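Local coordinates for protein metallophosphoesterase (Clostridium thermocellum, PDB 4J6O) that probably removes phosphate groups, including 2',3'-phosphates at RNA ends, as the manganese-binding, calcineurin-like phosphatase domain of the bacterial Pnkp-Hen1 RNA repair system, at residues Glu26-Met29 with Leu30-Leu34; Ile73-Val76 with Leu77-Val80; Ala156-Glu160 with Glu161-Arg165. One frame throughout, in Å; residues are numbered along the deposited sequence.

Contact 1: residues Glu26-Met29 with Leu30-Leu34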
loop_
_atom_site.group_PDB
_atom_site.type_symbol
_atom_site.label_atom_id
_atom_site.label_comp_id
_atom_site.label_asym_id
_atom_site.label_seq_id
_atom_site.Cartn_x
_atom_site.Cartn_y
_atom_site.Cartn_z
ATOM N N GLU A 26 -13.294 -2.693 -6.126
ATOM C CA GLU A 26 -12.512 -3.923 -6.161
ATOM C C GLU A 26 -12.019 -4.233 -4.757
ATOM O O GLU A 26 -11.923 -5.383 -4.384
ATOM C CB GLU A 26 -11.289 -3.806 -7.069
ATOM C CG GLU A 26 -11.618 -3.817 -8.592
ATOM C CD GLU A 26 -12.142 -2.508 -9.111
ATOM O OE1 GLU A 26 -12.195 -1.485 -8.396
ATOM O OE2 GLU A 26 -12.529 -2.490 -10.302
ATOM N N LEU A 27 -11.652 -3.196 -4.034
ATOM C CA LEU A 27 -11.274 -3.368 -2.610
ATOM C C LEU A 27 -12.414 -3.996 -1.797
ATOM O O LEU A 27 -12.178 -4.925 -1.032
ATOM C CB LEU A 27 -10.815 -2.019 -2.015
ATOM C CG LEU A 27 -10.479 -2.109 -0.523
ATOM C CD1 LEU A 27 -9.416 -3.174 -0.205
ATOM C CD2 LEU A 27 -10.055 -0.706 -0.006
ATOM N N LYS A 28 -13.627 -3.489 -1.981
ATOM C CA LYS A 28 -14.763 -4.028 -1.255
ATOM C C LYS A 28 -14.975 -5.478 -1.647
ATOM O O LYS A 28 -15.171 -6.329 -0.763
ATOM C CB LYS A 28 -15.985 -3.189 -1.536
ATOM C CG LYS A 28 -17.288 -3.723 -0.918
ATOM C CD LYS A 28 -18.460 -2.850 -1.283
ATOM C CE LYS A 28 -19.697 -3.226 -0.442
ATOM N NZ LYS A 28 -20.254 -4.483 -0.963
ATOM N N MET A 29 -14.925 -5.772 -2.959
ATOM C CA MET A 29 -15.055 -7.152 -3.442
ATOM C C MET A 29 -13.999 -8.074 -2.828
ATOM O O MET A 29 -14.323 -9.186 -2.376
ATOM C CB MET A 29 -14.999 -7.202 -4.992
ATOM C CG MET A 29 -16.210 -6.639 -5.676
ATOM S SD MET A 29 -15.871 -6.390 -7.450
ATOM C CE MET A 29 -16.062 -8.095 -8.022
ATOM N N LEU A 30 -12.743 -7.589 -2.770
ATOM C CA LEU A 30 -11.665 -8.430 -2.303
ATOM C C LEU A 30 -11.823 -8.704 -0.798
ATOM O O LEU A 30 -11.638 -9.824 -0.312
ATOM C CB LEU A 30 -10.299 -7.759 -2.613
ATOM C CG LEU A 30 -9.098 -8.517 -2.094
ATOM C CD1 LEU A 30 -9.008 -9.937 -2.663
ATOM C CD2 LEU A 30 -7.878 -7.691 -2.574
ATOM N N LEU A 31 -12.113 -7.662 -0.036
ATOM C CA LEU A 31 -12.330 -7.858 1.411
ATOM C C LEU A 31 -13.473 -8.842 1.657
ATOM O O LEU A 31 -13.367 -9.742 2.511
ATOM C CB LEU A 31 -12.592 -6.509 2.078
ATOM C CG LEU A 31 -11.391 -5.530 2.224
ATOM C CD1 LEU A 31 -11.813 -4.135 2.647
ATOM C CD2 LEU A 31 -10.324 -6.088 3.163
ATOM N N GLU A 32 -14.555 -8.693 0.903
ATOM C CA GLU A 32 -15.711 -9.582 1.127
ATOM C C GLU A 32 -15.342 -11.008 0.775
ATOM O O GLU A 32 -15.717 -11.965 1.473
ATOM C CB GLU A 32 -16.938 -9.071 0.377
ATOM C CG GLU A 32 -17.444 -7.796 1.018
ATOM C CD GLU A 32 -18.573 -7.104 0.297
ATOM O OE1 GLU A 32 -18.706 -7.231 -0.932
ATOM O OE2 GLU A 32 -19.320 -6.406 0.980
ATOM N N LYS A 33 -14.567 -11.161 -0.295
ATOM C CA LYS A 33 -14.141 -12.492 -0.711
ATOM C C LYS A 33 -13.252 -13.119 0.347
ATOM O O LYS A 33 -13.242 -14.334 0.521
ATOM C CB LYS A 33 -13.378 -12.365 -2.028
ATOM C CG LYS A 33 -12.967 -13.656 -2.669
ATOM C CD LYS A 33 -12.411 -13.314 -4.071
ATOM C CE LYS A 33 -11.919 -14.515 -4.838
ATOM N NZ LYS A 33 -11.757 -14.174 -6.263
ATOM N N LEU A 34 -12.521 -12.287 1.072
ATOM C CA LEU A 34 -11.668 -12.781 2.157
ATOM C C LEU A 34 -12.416 -13.037 3.455
ATOM O O LEU A 34 -11.796 -13.363 4.469
ATOM C CB LEU A 34 -10.517 -11.802 2.427
ATOM C CG LEU A 34 -9.517 -11.619 1.276
ATOM C CD1 LEU A 34 -8.787 -10.256 1.433
ATOM C CD2 LEU A 34 -8.514 -12.767 1.156
#
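E26 takes the amide of L30 on its backbone carbonyl, the first i to i+4 bond here (L30 N to E26 O, 2.9 Å). Its carboxylate turns off elsewhere, to the hydroxyl of Y252 and the amide of L249. L27 follows with a nearly linear bond from L31 N to L27 O, 173° at the hydrogen, and with an apolar contact alongside it: the two leucines meet at an angle, L27 CD1 to L31 CD1 at 3.8 Å, and both rest on I17. Helix 24-33 follows strand 14-17 of the five-stranded sheet in this calcineurin-like fold; L27 and L30 also pack on L233 of strand 232-238. On the outer side, K28 runs out from the helix with CG anti to the backbone N (chi1 175°) and bends only at its last torsion, which brings NZ over to the carboxylate of E32. That salt bridge is uneven: K28 NZ lies 2.9 Å from E32 OE2, on its syn side and 25° out of the carboxylate plane, and its bond to E32 OE1 is weak at 3.2 Å. M29 contributes its carbonyl, which accepts from the amide of K33, while its side chain reaches L249 and V246.

Contact 2: residues Ile73-Val76 with Leu77-Val80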
loop_
_atom_site.group_PDB
_atom_site.type_symbol
_atom_site.label_atom_id
_atom_site.label_comp_id
_atom_site.label_asym_id
_atom_site.label_seq_id
_atom_site.Cartn_x
_atom_site.Cartn_y
_atom_site.Cartn_z
ATOM N N ILE A 73 -11.180 7.343 -4.777
ATOM C CA ILE A 73 -10.112 7.580 -3.821
ATOM C C ILE A 73 -10.593 7.977 -2.384
ATOM O O ILE A 73 -10.045 7.492 -1.398
ATOM C CB ILE A 73 -9.189 8.655 -4.396
ATOM C CG1 ILE A 73 -8.612 8.134 -5.715
ATOM C CG2 ILE A 73 -8.116 9.004 -3.392
ATOM C CD1 ILE A 73 -7.960 9.240 -6.647
ATOM N N THR A 74 -11.584 8.868 -2.241
ATOM C CA THR A 74 -11.970 9.248 -0.880
ATOM C C THR A 74 -12.688 8.112 -0.132
ATOM O O THR A 74 -12.531 7.991 1.050
ATOM C CB THR A 74 -12.834 10.536 -0.790
ATOM O OG1 THR A 74 -14.074 10.326 -1.459
ATOM C CG2 THR A 74 -12.112 11.710 -1.430
ATOM N N GLU A 75 -13.402 7.261 -0.870
ATOM C CA GLU A 75 -14.047 6.109 -0.253
ATOM C C GLU A 75 -12.987 5.117 0.210
ATOM O O GLU A 75 -13.111 4.571 1.314
ATOM C CB GLU A 75 -15.036 5.429 -1.197
ATOM C CG GLU A 75 -16.276 6.276 -1.506
ATOM C CD GLU A 75 -16.869 6.963 -0.275
ATOM O OE1 GLU A 75 -17.252 6.257 0.688
ATOM O OE2 GLU A 75 -16.938 8.217 -0.275
ATOM N N VAL A 76 -11.960 4.886 -0.626
ATOM C CA VAL A 76 -10.849 4.055 -0.181
ATOM C C VAL A 76 -10.248 4.627 1.112
ATOM O O VAL A 76 -9.968 3.915 2.062
ATOM C CB VAL A 76 -9.727 3.950 -1.250
ATOM C CG1 VAL A 76 -8.495 3.257 -0.692
ATOM C CG2 VAL A 76 -10.246 3.167 -2.479
ATOM N N LEU A 77 -10.026 5.935 1.129
ATOM C CA LEU A 77 -9.414 6.538 2.302
ATOM C C LEU A 77 -10.289 6.361 3.533
ATOM O O LEU A 77 -9.805 5.995 4.624
ATOM C CB LEU A 77 -9.174 8.031 2.055
ATOM C CG LEU A 77 -7.908 8.294 1.256
ATOM C CD1 LEU A 77 -7.960 9.728 0.747
ATOM C CD2 LEU A 77 -6.684 8.069 2.106
ATOM N N LYS A 78 -11.576 6.604 3.373
ATOM C CA LYS A 78 -12.464 6.477 4.541
ATOM C C LYS A 78 -12.457 5.050 5.071
ATOM O O LYS A 78 -12.470 4.815 6.269
ATOM C CB LYS A 78 -13.888 6.874 4.150
ATOM C CG LYS A 78 -14.021 8.348 3.860
ATOM C CD LYS A 78 -15.351 8.686 3.252
ATOM C CE LYS A 78 -15.325 10.088 2.696
ATOM N NZ LYS A 78 -16.672 10.456 2.312
ATOM N N LEU A 79 -12.504 4.095 4.157
ATOM C CA LEU A 79 -12.549 2.698 4.543
ATOM C C LEU A 79 -11.254 2.331 5.259
ATOM O O LEU A 79 -11.289 1.768 6.340
ATOM C CB LEU A 79 -12.815 1.793 3.329
ATOM C CG LEU A 79 -12.799 0.304 3.648
ATOM C CD1 LEU A 79 -14.070 0.001 4.437
ATOM C CD2 LEU A 79 -12.761 -0.548 2.352
ATOM N N VAL A 80 -10.104 2.624 4.645
ATOM C CA VAL A 80 -8.833 2.224 5.235
ATOM C C VAL A 80 -8.530 2.916 6.580
ATOM O O VAL A 80 -8.095 2.271 7.552
ATOM C CB VAL A 80 -7.665 2.492 4.246
ATOM C CG1 VAL A 80 -6.350 2.173 4.909
ATOM C CG2 VAL A 80 -7.885 1.638 3.028
#
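V76 and V80 lie side by side on the packed face of helix 73-86, the helix of a beta-alpha-beta unit that links the parallel strands 59-62 and 89-91. Their methyls point the same way, with V76 CG1 4.1 Å from V80 CG2. V80 CG2 also sits 3.2 Å from V76 O, the same carbonyl that accepts the amide of V80 in a bond of 173° at the hydrogen. L77, one turn after I73, has CG beside its own backbone N (chi1 -81°), which directs its branch back along the helix, L77 CD1 coming to 4.2 Å from I73 CG2. The side chain of L79 packs on L27 and L31 of helix 24-33, while its amide bonds to E75 O.

The link between E75 and K78 is looser. E75, partly exposed, is modelled in two conformers; in the one described it folds at chi2 (-44°), its OE1 bonds to the hydroxyl of Y50, and its salt bridge to K78, which crosses it, is weak and tentative. K78 also pairs with E125 and makes a cation-pi contact with F129. As it stretches back towards the start of the helix, its aliphatic part passes a backbone carbonyl, K78 CG lying 3.2 Å from T74 O.

Contact 3: residues Ala156-Glu160 with Glu161-Arg165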
loop_
_atom_site.group_PDB
_atom_site.type_symbol
_atom_site.label_atom_id
_atom_site.label_comp_id
_atom_site.label_asym_id
_atom_site.label_seq_id
_atom_site.Cartn_x
_atom_site.Cartn_y
_atom_site.Cartn_z
ATOM N N ALA A 156 7.779 -0.555 -1.213
ATOM C CA ALA A 156 8.740 -0.894 -2.266
ATOM C C ALA A 156 9.610 -2.070 -1.923
ATOM O O ALA A 156 10.477 -2.449 -2.708
ATOM C CB ALA A 156 9.606 0.348 -2.637
ATOM N N GLY A 157 9.400 -2.688 -0.771
ATOM C CA GLY A 157 10.289 -3.748 -0.287
ATOM C C GLY A 157 11.204 -3.270 0.838
ATOM O O GLY A 157 11.147 -2.115 1.241
ATOM N N MET A 158 11.972 -4.188 1.387
ATOM C CA MET A 158 12.916 -3.830 2.437
ATOM C C MET A 158 14.048 -4.870 2.426
ATOM O O MET A 158 13.868 -6.024 2.848
ATOM C CB MET A 158 12.224 -3.743 3.803
ATOM C CG MET A 158 13.098 -3.058 4.890
ATOM S SD MET A 158 13.626 -1.436 4.399
ATOM C CE MET A 158 12.059 -0.541 4.339
ATOM N N LYS A 159 15.223 -4.460 1.943
ATOM C CA LYS A 159 16.356 -5.373 1.946
ATOM C C LYS A 159 16.790 -5.700 3.385
ATOM O O LYS A 159 16.471 -4.950 4.311
ATOM C CB LYS A 159 17.512 -4.796 1.126
ATOM C CG LYS A 159 18.020 -3.493 1.613
ATOM C CD LYS A 159 19.320 -3.186 0.802
ATOM C CE LYS A 159 19.801 -1.775 0.928
ATOM N NZ LYS A 159 21.100 -1.593 0.181
ATOM N N GLU A 160 17.449 -6.855 3.568
ATOM C CA GLU A 160 17.731 -7.399 4.899
ATOM C C GLU A 160 18.371 -6.428 5.885
ATOM O O GLU A 160 17.923 -6.312 7.028
ATOM C CB GLU A 160 18.600 -8.645 4.783
ATOM C CG GLU A 160 18.918 -9.262 6.131
ATOM C CD GLU A 160 19.583 -10.607 6.014
ATOM O OE1 GLU A 160 19.869 -11.052 4.874
ATOM O OE2 GLU A 160 19.803 -11.228 7.072
ATOM N N GLU A 161 19.417 -5.736 5.419
ATOM C CA GLU A 161 20.217 -4.821 6.229
ATOM C C GLU A 161 19.381 -3.717 6.882
ATOM O O GLU A 161 19.765 -3.179 7.909
ATOM C CB GLU A 161 21.330 -4.201 5.343
ATOM C CG GLU A 161 22.202 -3.126 5.987
ATOM C CD GLU A 161 23.043 -2.322 4.966
ATOM O OE1 GLU A 161 22.986 -2.617 3.747
ATOM O OE2 GLU A 161 23.769 -1.384 5.398
ATOM N N PHE A 162 18.234 -3.379 6.283
ATOM C CA PHE A 162 17.487 -2.199 6.697
ATOM C C PHE A 162 16.268 -2.623 7.551
ATOM O O PHE A 162 15.604 -1.803 8.167
ATOM C CB PHE A 162 16.913 -1.497 5.460
ATOM C CG PHE A 162 17.890 -0.675 4.677
ATOM C CD1 PHE A 162 19.249 -0.610 4.991
ATOM C CD2 PHE A 162 17.426 0.070 3.625
ATOM C CE1 PHE A 162 20.096 0.169 4.230
ATOM C CE2 PHE A 162 18.267 0.857 2.859
ATOM C CZ PHE A 162 19.609 0.923 3.168
ATOM N N GLN A 163 15.947 -3.905 7.534
ATOM C CA GLN A 163 14.779 -4.357 8.279
ATOM C C GLN A 163 14.895 -4.061 9.757
ATOM O O GLN A 163 15.902 -4.354 10.405
ATOM C CB GLN A 163 14.489 -5.829 8.048
ATOM C CG GLN A 163 14.065 -6.134 6.604
ATOM C CD GLN A 163 14.007 -7.617 6.351
ATOM O OE1 GLN A 163 14.199 -8.399 7.261
ATOM N NE2 GLN A 163 13.793 -8.012 5.102
ATOM N N GLY A 164 13.867 -3.410 10.270
ATOM C CA GLY A 164 13.849 -3.074 11.671
ATOM C C GLY A 164 14.548 -1.774 11.991
ATOM O O GLY A 164 14.550 -1.354 13.136
ATOM N N ARG A 165 15.114 -1.122 10.982
ATOM C CA ARG A 165 15.779 0.153 11.195
ATOM C C ARG A 165 14.883 1.367 10.946
ATOM O O ARG A 165 14.020 1.369 10.063
ATOM C CB ARG A 165 17.114 0.235 10.442
ATOM C CG ARG A 165 18.049 -0.879 10.888
ATOM C CD ARG A 165 19.273 -0.952 10.034
ATOM N NE ARG A 165 19.929 0.336 9.874
ATOM C CZ ARG A 165 20.911 0.559 9.007
ATOM N NH1 ARG A 165 21.469 1.763 8.930
ATOM N NH2 ARG A 165 21.336 -0.428 8.219
HETATM O O HOH W 1 23.334 -0.879 1.915
#
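A short 3-10 turn running into a type II beta turn, F162 to R165, shapes the loop between strand 151-154 and helix 168-176, and here K159 lies across the ring of F162. K159 CE stands over one face of the F162 ring, 3.7 Å from its centroid and nearer the CZ side, in a CH-pi contact. The lysine gets there with CG held between its backbone N and carbonyl carbon (chi1 60°) and the rest of the chain extended. Beyond the ring its ammonium runs beside the carboxylate of E161 without touching it; one water spans the two, accepting from K159 NZ and donating to E161 OE1, and the direct salt bridge of K159 is with E178. M158 meets the same ring differently, in a Met-aromatic contact at its edge: M158 SD lies in the plane of the F162 ring, 5.4 Å from the centroid, and packs against F162 CB at 3.5 Å.

Backbone bonds close the 3-10 turn. F162 N binds K159 O at 3.1 Å from above the carbonyl plane, and Q163 N reaches E160 O at 3.2 Å, likewise well out of plane. R165 N to F162 O (2.9 Å) closes the type II turn. The side chain of Q163 slides past M158 in the opposite direction, and Q163 NE2 donates to M158 O (3.0 Å, 164° at the hydrogen), with the acceptor close to the amide plane. Y198 also bonds to that NE2. Around the loop, M158 and F162 pack on V170 of helix 168-176, and M158 and Q163 both touch V152 of strand 151-154.

How the contacts relate
Along the chain the contacts come in the order 1, 2, 3, all in the calcineurin-like phosphatase domain. Contacts 1 and 2 are neighbours, their centres 14 Å apart: helices 24-33 and 73-86 meet where L79 CD2 packs 3.6 Å from L27 CD2 and 3.7 Å from L31 CD1, so the two helices share an apolar seam. Both lie in the helical layer on the five-stranded sheet. Contact 3 is in a loop of the six-stranded sheet, on the far side of the chain's centre, its own centre about 29 Å from that of contact 1 and 28 Å from that of contact 2. The domain's manganese ion is bound by residues that include D19, H21 and D65.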